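Local structure of putative membrane anchored protein (Corynebacterium diphtheriae, 3LSO) at residues V337-I342 against G395-T400; L363-S368 against Y378-K383. The protein is of unknown function but is probably held in the membrane of Corynebacterium diphtheriae by a transmembrane helix. All blocks are in the same frame, centred on the assembly; numbering follows the deposited sequence.

Contact 1: V337-I342 against G395-T400; sequences VYEIGI and GFHSDT
Strands 335-343 and 394-398 run antiparallel here, and Ile340 and Phe396 form the hydrogen-bonded pair that joins them. Phe396 N donates to Ile340 O at 2.9 Å, nearly straight at 167° and in the plane of the carbonyl; the return bond from Ile340 N to Phe396 O, 3.3 Å long, is weak. The same Ile340 O lies in plane at the edge of the Phe396 ring, 3.8 Å from CD2. One residue further along, Gly341 and Gly395 bring their CA atoms to 4.4 Å with no side chain on either. On the opposite face from Ile340 and Phe396, Glu339 crosses His397 obliquely. His397 CG is anti to its carbonyl carbon (chi1 -73°), and Glu339 CB sits off-centre over the imidazole, 4.3 Å from the centroid, in a CH-pi contact. The carboxylate and ring planes are 81° apart. Toward Ser398 the direct ladder gives way to a water that donates to Val337 O and Tyr338 O (2.6 Å) and accepts from Ser398 N. Beyond it, Ser398 OG accepts from Thr400 N in an ST turn. The second shell holds the Glu339 carboxylate: OE2 is hydrogen-bonded to Thr365 OG1, and OE1 to Tyr393 OH and Trp382 NE1, while His397 NE2 bonds weakly to Tyr378 O. On the other flank of strand 335-343, Tyr338 and Glu339 both face Tyr434 of strand 425-435 in a classic beta bulge. Three hydrogen-bonding partners thus grip a buried carboxylate, which would probably stabilise its charged form.

Contact 2: L363-S368 against Y378-K383; sequences LATTGS and YDPEWK
Van der Waals packing carries this contact, since no hydrogen bond crosses between 363-368, the end of a strand and the turn after it, and the loop 378-383. Thr365 holds CG2 anti to its backbone N, with OG1 beside that N (chi1 -65°), and so offers two branches. The Thr365 side chain crosses that of Trp382 at about a right angle, CG2 lying 4.1 Å from CD1, while OG1 meets Pro380 CG tip to tip, also at 4.1 Å. Further along, Ser368 lies against the base of the tryptophan: its CB is 4.0 Å from Trp382 CB, and Ser368 O lies near the plane of the indole at its edge, 3.8 Å from the same CB. Within the loop, Pro380 CB lies over one face of the indole, offset toward the rim, 3.6 Å above its plane. The polar links are local or lead outward. Asp379 OD1 accepts from Glu381 N at 2.9 Å, closing an Asx turn around Pro380, and OD1 is met from above the carboxylate plane. Pro380 O takes a hydrogen bond from Lys441 NZ. Thr365 OG1 and Trp382 NE1 instead both turn to Glu339. Strand and loop therefore touch chiefly through carbon, and their polar tie is indirect, made through one carboxylate that hydrogen-bonds to a group from each.

In the fold
Both contacts are largely buried in the same strand-rich region, far from the centre of this elongated chain, but they join different elements. Contact 1 is a rung between two sheet strands; contact 2, nested in the chain loop that contact 1 closes, lays an irregular loop against strand 361-366, the neighbour of 394-398, and the turn that follows it, with the exposed Lys383 at its margin. The first combines backbone hydrogen bonds, a bridging water and the Glu339-His397 contact; the second has packing and no hydrogen bond across. They share a seam: Gly395 N lies 2.8 Å from Thr365 O in a probable backbone hydrogen bond, and Glu339 packs on Pro380, so sheet pairing and loop packing meet around one acidic group.

Contact 1: V337-I342 against G395-T400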
# COMPACT_ATOMS: atom_id res chain seq x y z
N VAL B 337 20.21 -24.01 -31.54
CA VAL B 337 20.06 -22.57 -31.74
C VAL B 337 20.95 -22.18 -32.91
O VAL B 337 22.15 -22.47 -32.92
CB VAL B 337 20.50 -21.75 -30.49
CG1 VAL B 337 20.60 -20.25 -30.79
CG2 VAL B 337 19.56 -21.99 -29.31
N TYR B 338 20.37 -21.49 -33.88
CA TYR B 338 21.09 -21.07 -35.06
C TYR B 338 21.58 -19.64 -34.97
O TYR B 338 22.78 -19.44 -34.98
CB TYR B 338 20.19 -21.26 -36.28
CG TYR B 338 19.45 -22.58 -36.27
CD1 TYR B 338 20.16 -23.77 -36.06
CD2 TYR B 338 18.06 -22.65 -36.46
CE1 TYR B 338 19.53 -24.98 -36.05
CE2 TYR B 338 17.41 -23.89 -36.44
CZ TYR B 338 18.18 -25.05 -36.22
OH TYR B 338 17.63 -26.31 -36.19
N GLU B 339 20.69 -18.64 -34.93
CA GLU B 339 21.11 -17.23 -34.80
C GLU B 339 20.64 -16.63 -33.52
O GLU B 339 19.55 -16.94 -33.04
CB GLU B 339 20.50 -16.35 -35.86
CG GLU B 339 21.44 -15.70 -36.78
CD GLU B 339 20.69 -14.82 -37.75
OE1 GLU B 339 19.79 -14.05 -37.30
OE2 GLU B 339 20.99 -14.95 -38.96
N ILE B 340 21.46 -15.72 -33.00
CA ILE B 340 21.00 -14.82 -31.96
C ILE B 340 21.61 -13.47 -32.27
O ILE B 340 22.67 -13.39 -32.89
CB ILE B 340 21.34 -15.30 -30.53
CG1 ILE B 340 22.83 -15.32 -30.29
CG2 ILE B 340 20.69 -16.64 -30.23
CD1 ILE B 340 23.17 -15.37 -28.85
N GLY B 341 20.90 -12.42 -31.91
CA GLY B 341 21.46 -11.08 -32.04
C GLY B 341 20.58 -10.09 -31.32
O GLY B 341 19.40 -10.40 -31.06
N ILE B 342 21.14 -8.93 -30.97
CA ILE B 342 20.35 -7.83 -30.40
C ILE B 342 19.74 -6.94 -31.50
O ILE B 342 20.45 -6.51 -32.41
CB ILE B 342 21.20 -6.94 -29.49
CG1 ILE B 342 21.64 -7.72 -28.26
CG2 ILE B 342 20.42 -5.67 -29.07
CD1 ILE B 342 23.05 -7.38 -27.84
N GLY B 395 23.23 -10.64 -36.49
CA GLY B 395 22.98 -12.01 -36.04
C GLY B 395 24.13 -12.98 -36.23
O GLY B 395 24.71 -13.09 -37.32
N PHE B 396 24.41 -13.73 -35.18
CA PHE B 396 25.63 -14.52 -35.08
C PHE B 396 25.33 -16.00 -35.05
O PHE B 396 24.35 -16.42 -34.45
CB PHE B 396 26.31 -14.16 -33.77
CG PHE B 396 26.83 -12.75 -33.72
CD1 PHE B 396 28.17 -12.47 -34.08
CD2 PHE B 396 26.01 -11.70 -33.30
CE1 PHE B 396 28.66 -11.16 -34.02
CE2 PHE B 396 26.49 -10.39 -33.23
CZ PHE B 396 27.83 -10.11 -33.59
N HIS B 397 26.18 -16.78 -35.70
CA HIS B 397 26.00 -18.22 -35.72
C HIS B 397 27.23 -18.87 -35.13
O HIS B 397 28.34 -18.48 -35.42
CB HIS B 397 25.86 -18.71 -37.15
CG HIS B 397 24.56 -18.37 -37.80
ND1 HIS B 397 24.21 -17.08 -38.12
CD2 HIS B 397 23.55 -19.15 -38.25
CE1 HIS B 397 23.03 -17.08 -38.71
NE2 HIS B 397 22.61 -18.32 -38.81
N SER B 398 27.04 -19.90 -34.32
CA SER B 398 28.17 -20.61 -33.76
C SER B 398 29.04 -21.16 -34.89
O SER B 398 28.53 -21.59 -35.93
CB SER B 398 27.66 -21.75 -32.91
OG SER B 398 28.73 -22.63 -32.60
N ASP B 399 30.35 -21.15 -34.70
CA ASP B 399 31.21 -21.74 -35.72
C ASP B 399 31.57 -23.18 -35.40
O ASP B 399 32.49 -23.74 -35.98
CB ASP B 399 32.45 -20.88 -35.98
CG ASP B 399 33.37 -20.75 -34.76
OD1 ASP B 399 32.97 -21.13 -33.62
OD2 ASP B 399 34.50 -20.25 -34.95
N THR B 400 30.85 -23.78 -34.47
CA THR B 400 30.89 -25.23 -34.25
C THR B 400 29.46 -25.72 -34.45
O THR B 400 28.69 -25.10 -35.18
CB THR B 400 31.37 -25.58 -32.84
OG1 THR B 400 30.61 -24.81 -31.91
CG2 THR B 400 32.84 -25.22 -32.67
O HOH W 1 24.46 -20.70 -33.51

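Contact 2: L363-S368 against Y378-K383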
# COMPACT_ATOMS: atom_id res chain seq x y z
N LEU B 363 29.35 -13.64 -37.95
CA LEU B 363 28.30 -12.66 -38.10
C LEU B 363 27.68 -12.84 -39.45
O LEU B 363 28.17 -12.28 -40.41
CB LEU B 363 28.85 -11.24 -38.01
CG LEU B 363 27.85 -10.11 -37.76
CD1 LEU B 363 28.65 -8.89 -37.36
CD2 LEU B 363 26.91 -9.80 -38.93
N ALA B 364 26.58 -13.56 -39.51
CA ALA B 364 25.98 -13.90 -40.78
C ALA B 364 24.93 -12.90 -41.24
O ALA B 364 24.81 -12.66 -42.43
CB ALA B 364 25.37 -15.26 -40.70
N THR B 365 24.14 -12.37 -40.32
CA THR B 365 23.05 -11.48 -40.69
C THR B 365 23.25 -10.00 -40.28
O THR B 365 23.55 -9.68 -39.10
CB THR B 365 21.78 -11.99 -40.13
OG1 THR B 365 21.52 -13.23 -40.76
CG2 THR B 365 20.64 -11.06 -40.46
N THR B 366 23.09 -9.11 -41.26
CA THR B 366 23.17 -7.70 -41.01
C THR B 366 21.84 -7.15 -41.47
O THR B 366 21.45 -7.36 -42.63
CB THR B 366 24.30 -7.09 -41.84
OG1 THR B 366 25.53 -7.79 -41.59
CG2 THR B 366 24.43 -5.60 -41.53
N GLY B 367 21.15 -6.43 -40.60
CA GLY B 367 19.80 -6.01 -40.89
C GLY B 367 18.96 -7.26 -41.00
O GLY B 367 18.90 -8.06 -40.07
N SER B 368 18.32 -7.48 -42.12
CA SER B 368 17.53 -8.70 -42.26
C SER B 368 18.10 -9.54 -43.38
O SER B 368 17.48 -10.50 -43.82
CB SER B 368 16.10 -8.33 -42.57
OG SER B 368 16.08 -7.65 -43.78
N TYR B 378 22.56 -21.96 -41.48
CA TYR B 378 21.17 -21.91 -41.93
C TYR B 378 20.62 -20.50 -42.04
O TYR B 378 20.65 -19.74 -41.08
CB TYR B 378 20.24 -22.73 -41.02
CG TYR B 378 20.58 -24.20 -40.81
CD1 TYR B 378 21.16 -24.96 -41.82
CD2 TYR B 378 20.27 -24.82 -39.60
CE1 TYR B 378 21.45 -26.28 -41.62
CE2 TYR B 378 20.55 -26.18 -39.40
CZ TYR B 378 21.14 -26.88 -40.41
OH TYR B 378 21.44 -28.20 -40.21
N ASP B 379 20.07 -20.18 -43.21
CA ASP B 379 19.49 -18.88 -43.51
C ASP B 379 18.17 -18.72 -42.75
O ASP B 379 17.23 -19.51 -42.98
CB ASP B 379 19.23 -18.83 -45.04
CG ASP B 379 18.88 -17.45 -45.57
OD1 ASP B 379 18.42 -16.58 -44.80
OD2 ASP B 379 19.05 -17.23 -46.79
N PRO B 380 18.07 -17.73 -41.85
CA PRO B 380 16.85 -17.52 -41.09
C PRO B 380 15.75 -16.94 -41.96
O PRO B 380 14.59 -16.92 -41.56
CB PRO B 380 17.26 -16.49 -40.06
CG PRO B 380 18.28 -15.73 -40.71
CD PRO B 380 19.09 -16.75 -41.46
N GLU B 381 16.11 -16.45 -43.13
CA GLU B 381 15.13 -15.97 -44.09
C GLU B 381 14.10 -15.03 -43.47
O GLU B 381 12.87 -15.27 -43.54
CB GLU B 381 14.45 -17.13 -44.80
CG GLU B 381 15.33 -17.75 -45.85
CD GLU B 381 14.73 -19.01 -46.45
OE1 GLU B 381 13.73 -19.53 -45.91
OE2 GLU B 381 15.27 -19.47 -47.47
N TRP B 382 14.63 -13.96 -42.87
CA TRP B 382 13.86 -12.93 -42.20
C TRP B 382 13.01 -12.17 -43.17
O TRP B 382 12.03 -11.58 -42.76
CB TRP B 382 14.78 -11.91 -41.52
CG TRP B 382 15.54 -12.39 -40.32
CD1 TRP B 382 16.87 -12.63 -40.24
CD2 TRP B 382 15.01 -12.69 -39.03
NE1 TRP B 382 17.21 -13.06 -38.99
CE2 TRP B 382 16.08 -13.09 -38.22
CE3 TRP B 382 13.71 -12.65 -38.48
CZ2 TRP B 382 15.91 -13.45 -36.87
CZ3 TRP B 382 13.54 -13.00 -37.15
CH2 TRP B 382 14.64 -13.39 -36.35
N LYS B 383 13.39 -12.17 -44.44
CA LYS B 383 12.70 -11.38 -45.45
C LYS B 383 11.32 -11.95 -45.70
O LYS B 383 10.52 -11.35 -46.43
CB LYS B 383 13.51 -11.35 -46.76
CG LYS B 383 13.34 -12.60 -47.63
CD LYS B 383 14.58 -12.98 -48.41
CE LYS B 383 14.35 -14.31 -49.13
NZ LYS B 383 15.53 -14.78 -49.95